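Local coordinates for pyrrolidone-carboxylate peptidase (Deinococcus radiodurans R1, PDB 5Z48), which removes an N-terminal pyroglutamyl (5-oxoprolyl) group from peptides as a homotetrameric cysteine peptidase of family C15, and is captured here with pyroglutamate bound, at residues V68-A74 with P166-V172; G86-F92 with L143-F148. All blocks are in the same frame, centred on the assembly; numbering follows the deposited sequence.

Contact 1 of 2, residues V68-A74 with P166-V172; sequences VLLTGLA and PCGFLHV. With PCA (pyroglutamic acid), chain I.
Phe-169 leans from its own strand across the backbone of the neighbouring one, and its ring lies over a peptide of that strand. CB starts near the carbonyl oxygen of Leu-70. CG lies anti to the backbone N (chi1 -154°), which lays the ring over that oxygen: Leu-70 O sits above the middle of one face. On the rim, CD2 presses against CB of Leu-70 at 3.4 Å, the two side chains crossing at about a right angle. CZ, at the tip, reaches C of Thr-71 at 3.3 Å and the N of Gly-72. Gly-72 has no side chain, and the ring tip lies where a CB would point.

The two strands run parallel, in register from Val-68 beside Cys-167 to Leu-73 beside Val-172. Seven backbone hydrogen bonds join the segments, from Val-68 N to Pro-166 O through to Ala-74 N to Val-172 O. Leu-70 O receives the N-H of Leu-170 at 2.7 Å while facing the Phe-169 ring.

His-171 is next along the same sheet face, with CE1 of Phe-169 over its imidazole. In the conformer described here, its CD2 lies 3.6 Å from CB of Ala-74, NE2 donates to OXT of the pyroglutamate at 2.9 Å, and ND1 is hydrogen-bonded to Glu-83, consistent with a Cys-His-Glu triad. Leu-73 hydrogen-bonds the lactam through its backbone: N donates to OE, and O accepts the ring N-H at 2.8 Å.

Strand 67-73 is flanked on its other edge by strand 5-11, and strand 167-172 by the antiparallel strand 80-90. Helix 145-159 packs on the face bearing Cys-167, Phe-169 and His-171, while Pro-21 and Ser-22 of helix 21-29 touch the face bearing Thr-71, Leu-73 and Val-172.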
ATOM      1  N   VAL B  68      -0.222  -0.004 -32.906  1.00 10.97           N
ATOM      2  CA  VAL B  68      -0.659   1.154 -32.123  1.00 12.58           C
ATOM      3  C   VAL B  68      -0.268   0.932 -30.668  1.00 12.33           C
ATOM      4  O   VAL B  68      -0.717  -0.040 -30.032  1.00 11.16           O
ATOM      5  CB  VAL B  68      -2.179   1.393 -32.251  1.00 11.24           C
ATOM      6  CG1 VAL B  68      -2.649   2.566 -31.402  1.00 12.45           C
ATOM      7  CG2 VAL B  68      -2.573   1.550 -33.734  1.00 12.68           C
ATOM      8  N   LEU B  69       0.571   1.829 -30.140  1.00  9.81           N
ATOM      9  CA  LEU B  69       0.995   1.826 -28.735  1.00  8.26           C
ATOM     10  C   LEU B  69       0.518   3.111 -28.049  1.00  9.75           C
ATOM     11  O   LEU B  69       1.100   4.186 -28.227  1.00 10.22           O
ATOM     12  CB  LEU B  69       2.519   1.650 -28.629  1.00 11.05           C
ATOM     13  CG  LEU B  69       3.062   1.520 -27.190  1.00 10.76           C
ATOM     14  CD1 LEU B  69       2.397   0.406 -26.412  1.00 11.10           C
ATOM     15  CD2 LEU B  69       4.572   1.234 -27.239  1.00 12.38           C
ATOM     16  N   LEU B  70      -0.556   3.022 -27.259  1.00 10.47           N
ATOM     17  CA  LEU B  70      -1.087   4.160 -26.528  1.00  8.93           C
ATOM     18  C   LEU B  70      -0.474   4.153 -25.124  1.00  8.92           C
ATOM     19  O   LEU B  70      -0.451   3.088 -24.478  1.00 10.11           O
ATOM     20  CB  LEU B  70      -2.603   4.031 -26.424  1.00  8.94           C
ATOM     21  CG  LEU B  70      -3.354   3.726 -27.735  1.00 10.89           C
ATOM     22  CD1 LEU B  70      -4.831   3.365 -27.332  1.00 14.21           C
ATOM     23  CD2 LEU B  70      -3.344   4.882 -28.697  1.00 12.36           C
ATOM     24  N   THR B  71       0.016   5.298 -24.656  1.00  9.58           N
ATOM     25  CA  THR B  71       0.636   5.344 -23.329  1.00  9.66           C
ATOM     26  C   THR B  71       0.035   6.459 -22.464  1.00 10.28           C
ATOM     27  O   THR B  71      -0.512   7.463 -22.953  1.00 10.45           O
ATOM     28  CB  THR B  71       2.180   5.512 -23.402  1.00 11.53           C
ATOM     29  OG1 THR B  71       2.556   6.844 -23.736  1.00 11.37           O
ATOM     30  CG2 THR B  71       2.763   4.563 -24.450  1.00 11.94           C
ATOM     31  N   GLY B  72       0.216   6.309 -21.144  1.00 10.04           N
ATOM     32  CA  GLY B  72      -0.350   7.277 -20.221  1.00 10.27           C
ATOM     33  C   GLY B  72       0.236   7.053 -18.846  1.00 10.25           C
ATOM     34  O   GLY B  72       0.827   5.996 -18.566  1.00 10.14           O
ATOM     35  N   LEU B  73       0.021   8.057 -17.979  1.00 11.15           N
ATOM     36  CA  LEU B  73       0.483   8.011 -16.588  1.00 11.50           C
ATOM     37  C   LEU B  73      -0.464   7.204 -15.697  1.00 10.29           C
ATOM     38  O   LEU B  73      -1.681   7.359 -15.763  1.00 11.35           O
ATOM     39  CB  LEU B  73       0.588   9.432 -16.062  1.00 11.38           C
ATOM     40  CG  LEU B  73       0.871   9.650 -14.569  1.00 11.55           C
ATOM     41  CD1 LEU B  73       2.227   9.112 -14.147  1.00 12.43           C
ATOM     42  CD2 LEU B  73       0.768  11.142 -14.240  1.00 11.48           C
ATOM     43  N   ALA B  74       0.106   6.338 -14.850  1.00  9.42           N
ATOM     44  CA  ALA B  74      -0.641   5.699 -13.758  1.00 10.10           C
ATOM     45  C   ALA B  74       0.083   6.056 -12.461  1.00 11.97           C
ATOM     46  O   ALA B  74       0.835   5.243 -11.944  1.00 12.41           O
ATOM     47  CB  ALA B  74      -0.739   4.173 -13.934  1.00 11.06           C
ATOM     48  N   PRO B 166      -2.059  -4.820 -34.306  1.00 12.67           N
ATOM     49  CA  PRO B 166      -1.847  -4.924 -32.851  1.00 12.77           C
ATOM     50  C   PRO B 166      -1.990  -3.555 -32.190  1.00 11.85           C
ATOM     51  O   PRO B 166      -1.385  -2.555 -32.619  1.00 13.23           O
ATOM     52  CB  PRO B 166      -0.418  -5.470 -32.725  1.00 14.43           C
ATOM     53  CG  PRO B 166      -0.178  -6.174 -34.052  1.00 18.77           C
ATOM     54  CD  PRO B 166      -0.901  -5.308 -35.081  1.00 15.93           C
ATOM     55  N   CYS B 167      -2.754  -3.529 -31.109  1.00 11.58           N
ATOM     56  CA  CYS B 167      -3.124  -2.274 -30.477  1.00 11.01           C
ATOM     57  C   CYS B 167      -3.294  -2.504 -28.983  1.00 10.48           C
ATOM     58  O   CYS B 167      -3.954  -3.473 -28.552  1.00 12.40           O
ATOM     59  CB  CYS B 167      -4.443  -1.741 -31.079  1.00 11.92           C
ATOM     60  SG  CYS B 167      -5.102  -0.255 -30.309  1.00 12.39           S
ATOM     61  N   GLY B 168      -2.670  -1.636 -28.200  1.00 10.13           N
ATOM     62  CA  GLY B 168      -2.850  -1.717 -26.772  1.00 11.29           C
ATOM     63  C   GLY B 168      -2.395  -0.483 -26.035  1.00  9.58           C
ATOM     64  O   GLY B 168      -2.143   0.575 -26.637  1.00 10.43           O
ATOM     65  N   PHE B 169      -2.374  -0.617 -24.698  1.00  9.24           N
ATOM     66  CA  PHE B 169      -2.086   0.474 -23.789  1.00 10.07           C
ATOM     67  C   PHE B 169      -0.961   0.119 -22.833  1.00  9.22           C
ATOM     68  O   PHE B 169      -0.911  -0.978 -22.276  1.00 10.21           O
ATOM     69  CB  PHE B 169      -3.328   0.903 -22.971  1.00  9.47           C
ATOM     70  CG  PHE B 169      -3.228   2.346 -22.528  1.00  8.53           C
ATOM     71  CD1 PHE B 169      -2.460   2.710 -21.372  1.00  9.57           C
ATOM     72  CD2 PHE B 169      -3.803   3.360 -23.284  1.00 10.73           C
ATOM     73  CE1 PHE B 169      -2.327   4.018 -21.036  1.00 11.82           C
ATOM     74  CE2 PHE B 169      -3.640   4.677 -22.963  1.00 10.04           C
ATOM     75  CZ  PHE B 169      -2.875   5.022 -21.847  1.00 10.63           C
ATOM     76  N   LEU B 170      -0.069   1.092 -22.633  1.00  9.15           N
ATOM     77  CA  LEU B 170       1.086   0.969 -21.743  1.00  8.26           C
ATOM     78  C   LEU B 170       0.997   2.109 -20.712  1.00  9.25           C
ATOM     79  O   LEU B 170       1.134   3.290 -21.055  1.00  9.93           O
ATOM     80  CB  LEU B 170       2.375   1.025 -22.605  1.00  8.18           C
ATOM     81  CG  LEU B 170       3.704   0.674 -21.961  1.00 13.95           C
ATOM     82  CD1 LEU B 170       4.819   0.678 -22.981  1.00 12.25           C
ATOM     83  CD2 LEU B 170       4.072   1.559 -20.842  1.00 17.05           C
ATOM     84  N   HIS B 171       0.730   1.751 -19.438  1.00  9.43           N
ATOM     85  CA  HIS B 171       0.696   2.724 -18.342  0.82  9.53           C
ATOM     86  C   HIS B 171       2.077   2.814 -17.714  1.00  9.00           C
ATOM     87  O   HIS B 171       2.724   1.791 -17.476  1.00  9.78           O
ATOM     88  CB  HIS B 171      -0.315   2.295 -17.276  0.82  9.52           C
ATOM     89  CG  HIS B 171      -1.648   2.996 -17.353  0.82  9.98           C
ATOM     90  ND1 HIS B 171      -2.848   2.315 -17.441  0.82 10.99           N
ATOM     91  CD2 HIS B 171      -1.959   4.315 -17.341  0.82  9.90           C
ATOM     92  CE1 HIS B 171      -3.841   3.193 -17.460  0.82 13.24           C
ATOM     93  NE2 HIS B 171      -3.332   4.413 -17.396  0.82 11.91           N
ATOM     94  N   VAL B 172       2.519   4.057 -17.435  1.00  9.13           N
ATOM     95  CA  VAL B 172       3.853   4.251 -16.874  1.00  8.94           C
ATOM     96  C   VAL B 172       3.756   4.882 -15.493  1.00  9.11           C
ATOM     97  O   VAL B 172       2.832   5.656 -15.218  1.00 10.55           O
ATOM     98  CB  VAL B 172       4.747   5.102 -17.806  1.00 11.52           C
ATOM     99  CG1 VAL B 172       4.791   4.485 -19.231  1.00 13.78           C
ATOM    100  CG2 VAL B 172       4.296   6.575 -17.871  1.00 11.50           C
TER
HETATM  101  N   PCA I 302      -3.451   9.011 -17.150  1.00 12.52           N
HETATM  102  CA  PCA I 302      -4.895   9.149 -16.995  1.00 16.03           C
HETATM  103  CB  PCA I 302      -5.392  10.106 -18.091  1.00 15.03           C
HETATM  104  CG  PCA I 302      -4.166  10.668 -18.814  1.00 13.13           C
HETATM  105  CD  PCA I 302      -3.028   9.887 -18.210  1.00 10.05           C
HETATM  106  OE  PCA I 302      -1.864  10.024 -18.602  1.00 12.15           O
HETATM  107  C   PCA I 302      -5.562   7.759 -17.001  1.00 17.95           C
HETATM  108  O   PCA I 302      -6.697   7.561 -17.446  1.00 14.84           O
HETATM  109  OXT PCA I 302      -4.930   6.751 -16.577  1.00 21.19           O

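Contact 2 of 2, residues G86-F92 with L143-F148; sequences GVGVMDF and LYVCNF. With PCA (pyroglutamic acid), chain I.
Tyr-144 points the edge of its ring at the face of Phe-92 in a T-shaped pair, planes at 78° and centroids 4.9 Å apart. CD1 of Tyr-144 stands over the centre of the Phe-92 ring, whose own edge meets Leu-143 O. Tyr-144 CD2 turns toward the pyroglutamate O, and Val-145 CG2 lies over one Tyr-144 face.

Asn-147 reaches the strand with its amide (CG anti to the backbone N, chi1 175°). OD1 takes the Val-87 N-H on a lone pair at 3.0 Å and ND2 returns a bond to Val-87 O at 2.8 Å, fixing the amide's flip. The second ND2 N-H goes to a water 3.0 Å away that also bonds Val-89 O and Tyr-144 O. Tyr-144 is the N-cap of helix 145-159, whose first turn carries Cys-146, probably the nucleophile; Cys-146 N donates to the ligand O.

Leu-143 crosses the valines obliquely, its CD2 against Val-87 CB and its CD1 against Val-89 CG1, while its O accepts from Asp-91 N. In the conformer described, Met-90 runs alongside Phe-148, its SD 4.1 Å from Phe-148 CD2, an oblique Met-aromatic contact. Asp-91 salt-bridges Arg-103 of its own chain and Arg-122 of a neighbouring subunit.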
ATOM      1  N   GLY B  86      -9.769  -3.022 -22.524  1.00 11.53           N
ATOM      2  CA  GLY B  86     -10.431  -1.722 -22.495  1.00 12.72           C
ATOM      3  C   GLY B  86     -11.926  -1.944 -22.335  1.00 10.22           C
ATOM      4  O   GLY B  86     -12.535  -2.678 -23.103  1.00 11.17           O
ATOM      5  N   VAL B  87     -12.517  -1.293 -21.326  1.00 11.40           N
ATOM      6  CA  VAL B  87     -13.923  -1.498 -20.974  1.00 12.87           C
ATOM      7  C   VAL B  87     -14.759  -0.327 -21.488  1.00 12.87           C
ATOM      8  O   VAL B  87     -14.332   0.832 -21.426  1.00 12.50           O
ATOM      9  CB  VAL B  87     -14.062  -1.648 -19.449  1.00 11.69           C
ATOM     10  CG1 VAL B  87     -15.525  -1.695 -19.026  1.00 12.61           C
ATOM     11  CG2 VAL B  87     -13.320  -2.895 -18.957  1.00 13.12           C
ATOM     12  N   GLY B  88     -15.940  -0.638 -22.015  1.00 11.91           N
ATOM     13  CA  GLY B  88     -16.794   0.358 -22.680  1.00 12.16           C
ATOM     14  C   GLY B  88     -17.593   1.227 -21.723  1.00 12.61           C
ATOM     15  O   GLY B  88     -18.796   1.439 -21.928  1.00 15.40           O
ATOM     16  N   VAL B  89     -16.954   1.722 -20.677  1.00 13.21           N
ATOM     17  CA  VAL B  89     -17.614   2.568 -19.684  1.00 12.06           C
ATOM     18  C   VAL B  89     -16.698   3.740 -19.331  1.00 11.57           C
ATOM     19  O   VAL B  89     -15.474   3.577 -19.206  1.00 11.90           O
ATOM     20  CB  VAL B  89     -17.995   1.793 -18.399  1.00 14.26           C
ATOM     21  CG1 VAL B  89     -18.645   2.713 -17.369  1.00 15.89           C
ATOM     22  CG2 VAL B  89     -18.937   0.606 -18.710  1.00 12.32           C
ATOM     23  N   MET B  90     -17.312   4.911 -19.148  0.60 11.85           N
ATOM     24  CA  MET B  90     -16.662   6.113 -18.624  0.60 12.95           C
ATOM     25  C   MET B  90     -17.160   6.353 -17.201  0.60 10.98           C
ATOM     26  O   MET B  90     -18.353   6.617 -16.994  0.60 12.87           O
ATOM     27  CB  MET B  90     -16.968   7.328 -19.501  0.60 13.84           C
ATOM     28  CG  MET B  90     -16.601   7.079 -20.947  0.60 14.11           C
ATOM     29  SD  MET B  90     -17.368   8.155 -22.148  0.60 18.55           S
ATOM     30  CE  MET B  90     -16.499   9.707 -21.962  0.60 17.00           C
ATOM     31  N   ASP B  91     -16.236   6.331 -16.240  1.00 11.67           N
ATOM     32  CA  ASP B  91     -16.592   6.618 -14.850  1.00 12.93           C
ATOM     33  C   ASP B  91     -15.396   7.300 -14.217  1.00 11.87           C
ATOM     34  O   ASP B  91     -14.370   6.653 -13.959  1.00 14.96           O
ATOM     35  CB  ASP B  91     -16.989   5.358 -14.083  1.00 12.01           C
ATOM     36  CG  ASP B  91     -17.619   5.698 -12.756  1.00 16.10           C
ATOM     37  OD1 ASP B  91     -18.812   6.020 -12.707  1.00 15.62           O
ATOM     38  OD2 ASP B  91     -16.910   5.639 -11.730  1.00 23.26           O
ATOM     39  N   PHE B  92     -15.511   8.617 -14.013  1.00 13.50           N
ATOM     40  CA  PHE B  92     -14.359   9.445 -13.685  1.00 15.56           C
ATOM     41  C   PHE B  92     -14.333   9.718 -12.194  1.00 17.23           C
ATOM     42  O   PHE B  92     -15.277  10.306 -11.659  1.00 23.02           O
ATOM     43  CB  PHE B  92     -14.396  10.774 -14.444  1.00 13.38           C
ATOM     44  CG  PHE B  92     -14.127  10.675 -15.937  1.00 13.63           C
ATOM     45  CD1 PHE B  92     -14.070   9.450 -16.622  1.00 13.70           C
ATOM     46  CD2 PHE B  92     -13.907  11.855 -16.654  1.00 15.81           C
ATOM     47  CE1 PHE B  92     -13.814   9.404 -18.000  1.00 14.47           C
ATOM     48  CE2 PHE B  92     -13.658  11.842 -18.012  1.00 15.87           C
ATOM     49  CZ  PHE B  92     -13.586  10.622 -18.706  1.00 16.33           C
ATOM     50  N   LEU B 143     -11.346   3.626 -15.588  1.00  9.67           N
ATOM     51  CA  LEU B 143     -12.439   4.008 -16.491  1.00 10.08           C
ATOM     52  C   LEU B 143     -12.354   5.504 -16.838  1.00 11.82           C
ATOM     53  O   LEU B 143     -13.354   6.142 -17.129  1.00 12.24           O
ATOM     54  CB  LEU B 143     -13.804   3.619 -15.900  1.00 11.38           C
ATOM     55  CG  LEU B 143     -13.924   2.087 -15.712  1.00 10.98           C
ATOM     56  CD1 LEU B 143     -15.302   1.837 -15.106  1.00 11.35           C
ATOM     57  CD2 LEU B 143     -13.796   1.292 -17.015  1.00 10.98           C
ATOM     58  N   TYR B 144     -11.122   6.059 -16.820  1.00 12.38           N
ATOM     59  CA  TYR B 144     -10.860   7.456 -17.132  1.00 13.60           C
ATOM     60  C   TYR B 144     -10.412   7.554 -18.595  1.00 14.47           C
ATOM     61  O   TYR B 144     -10.832   6.741 -19.411  1.00 11.60           O
ATOM     62  CB  TYR B 144      -9.833   7.986 -16.125  1.00 11.21           C
ATOM     63  CG  TYR B 144      -9.555   9.494 -16.003  1.00 12.45           C
ATOM     64  CD1 TYR B 144     -10.557  10.465 -15.848  1.00 13.54           C
ATOM     65  CD2 TYR B 144      -8.242   9.919 -15.952  1.00 15.28           C
ATOM     66  CE1 TYR B 144     -10.238  11.820 -15.670  1.00 16.01           C
ATOM     67  CE2 TYR B 144      -7.914  11.271 -15.776  1.00 15.19           C
ATOM     68  CZ  TYR B 144      -8.909  12.214 -15.625  1.00 14.56           C
ATOM     69  OH  TYR B 144      -8.567  13.538 -15.437  1.00 16.39           O
ATOM     70  N   VAL B 145      -9.594   8.535 -18.945  1.00 11.82           N
ATOM     71  CA  VAL B 145      -9.396   8.817 -20.374  1.00 10.73           C
ATOM     72  C   VAL B 145      -8.463   7.791 -21.026  1.00 12.79           C
ATOM     73  O   VAL B 145      -8.626   7.494 -22.221  1.00 10.79           O
ATOM     74  CB  VAL B 145      -8.915  10.277 -20.584  1.00 10.86           C
ATOM     75  CG1 VAL B 145      -8.963  10.678 -22.086  1.00 12.37           C
ATOM     76  CG2 VAL B 145      -9.794  11.289 -19.834  1.00 14.49           C
ATOM     77  N   CYS B 146      -7.496   7.203 -20.284  1.00 10.14           N
ATOM     78  CA  CYS B 146      -6.641   6.165 -20.873  1.00 10.62           C
ATOM     79  C   CYS B 146      -7.456   4.944 -21.277  1.00 10.16           C
ATOM     80  O   CYS B 146      -7.325   4.431 -22.386  1.00 11.91           O
ATOM     81  CB  CYS B 146      -5.549   5.744 -19.881  1.00 10.25           C
ATOM     82  SG  CYS B 146      -4.326   7.095 -19.587  1.00 16.62           S
ATOM     83  N   ASN B 147      -8.310   4.456 -20.380  1.00 10.49           N
ATOM     84  CA  ASN B 147      -9.191   3.371 -20.783  1.00 10.76           C
ATOM     85  C   ASN B 147     -10.047   3.752 -21.979  1.00 12.10           C
ATOM     86  O   ASN B 147     -10.246   2.941 -22.901  1.00 11.04           O
ATOM     87  CB  ASN B 147     -10.098   3.014 -19.617  1.00 11.00           C
ATOM     88  CG  ASN B 147     -11.125   1.957 -20.005  1.00 11.06           C
ATOM     89  OD1 ASN B 147     -10.779   0.759 -20.068  1.00 11.32           O
ATOM     90  ND2 ASN B 147     -12.348   2.378 -20.280  1.00 12.25           N
ATOM     91  N   PHE B 148     -10.589   4.977 -21.975  1.00 12.33           N
ATOM     92  CA  PHE B 148     -11.436   5.428 -23.079  1.00 11.51           C
ATOM     93  C   PHE B 148     -10.710   5.291 -24.412  1.00 10.91           C
ATOM     94  O   PHE B 148     -11.301   4.780 -25.373  1.00 11.31           O
ATOM     95  CB  PHE B 148     -11.899   6.866 -22.841  1.00 11.92           C
ATOM     96  CG  PHE B 148     -12.591   7.475 -24.025  1.00 15.48           C
ATOM     97  CD1 PHE B 148     -11.851   8.139 -25.019  1.00 19.16           C
ATOM     98  CD2 PHE B 148     -13.956   7.318 -24.169  1.00 17.38           C
ATOM     99  CE1 PHE B 148     -12.488   8.669 -26.138  1.00 19.31           C
ATOM    100  CE2 PHE B 148     -14.607   7.863 -25.295  1.00 21.13           C
ATOM    101  CZ  PHE B 148     -13.856   8.516 -26.271  1.00 21.27           C
TER
HETATM  102  N   PCA I 302      -3.451   9.011 -17.150  1.00 12.52           N
HETATM  103  CA  PCA I 302      -4.895   9.149 -16.995  1.00 16.03           C
HETATM  104  CB  PCA I 302      -5.392  10.106 -18.091  1.00 15.03           C
HETATM  105  CG  PCA I 302      -4.166  10.668 -18.814  1.00 13.13           C
HETATM  106  CD  PCA I 302      -3.028   9.887 -18.210  1.00 10.05           C
HETATM  107  OE  PCA I 302      -1.864  10.024 -18.602  1.00 12.15           O
HETATM  108  C   PCA I 302      -5.562   7.759 -17.001  1.00 17.95           C
HETATM  109  O   PCA I 302      -6.697   7.561 -17.446  1.00 14.84           O
HETATM  110  OXT PCA I 302      -4.930   6.751 -16.577  1.00 21.19           O
HETATM  111  O   HOH W   1     -13.286   5.178 -20.110  1.00 12.11           O

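How the contacts relate
Contact 1 lies at the centre of the chain, and the centre of contact 2 is about 12 Å from the centre of the chain; both are buried, but contact 2 also borders a second subunit. They share one sheet, since strands 167-172 and 80-90 are neighbours, and helix 145-159 leads on to strand 167-172. Contact 1 is held by regular strand-to-strand backbone bonding, whereas contact 2, between a strand and the start of a helix, relies on a side-chain amide, a bridging water and aromatic packing. The two meet at Cys-146, whose SG lies 3.4 Å from CZ of Phe-169. Pyroglutamate spans them, lactam on contact 1 and carboxylate shared with contact 2.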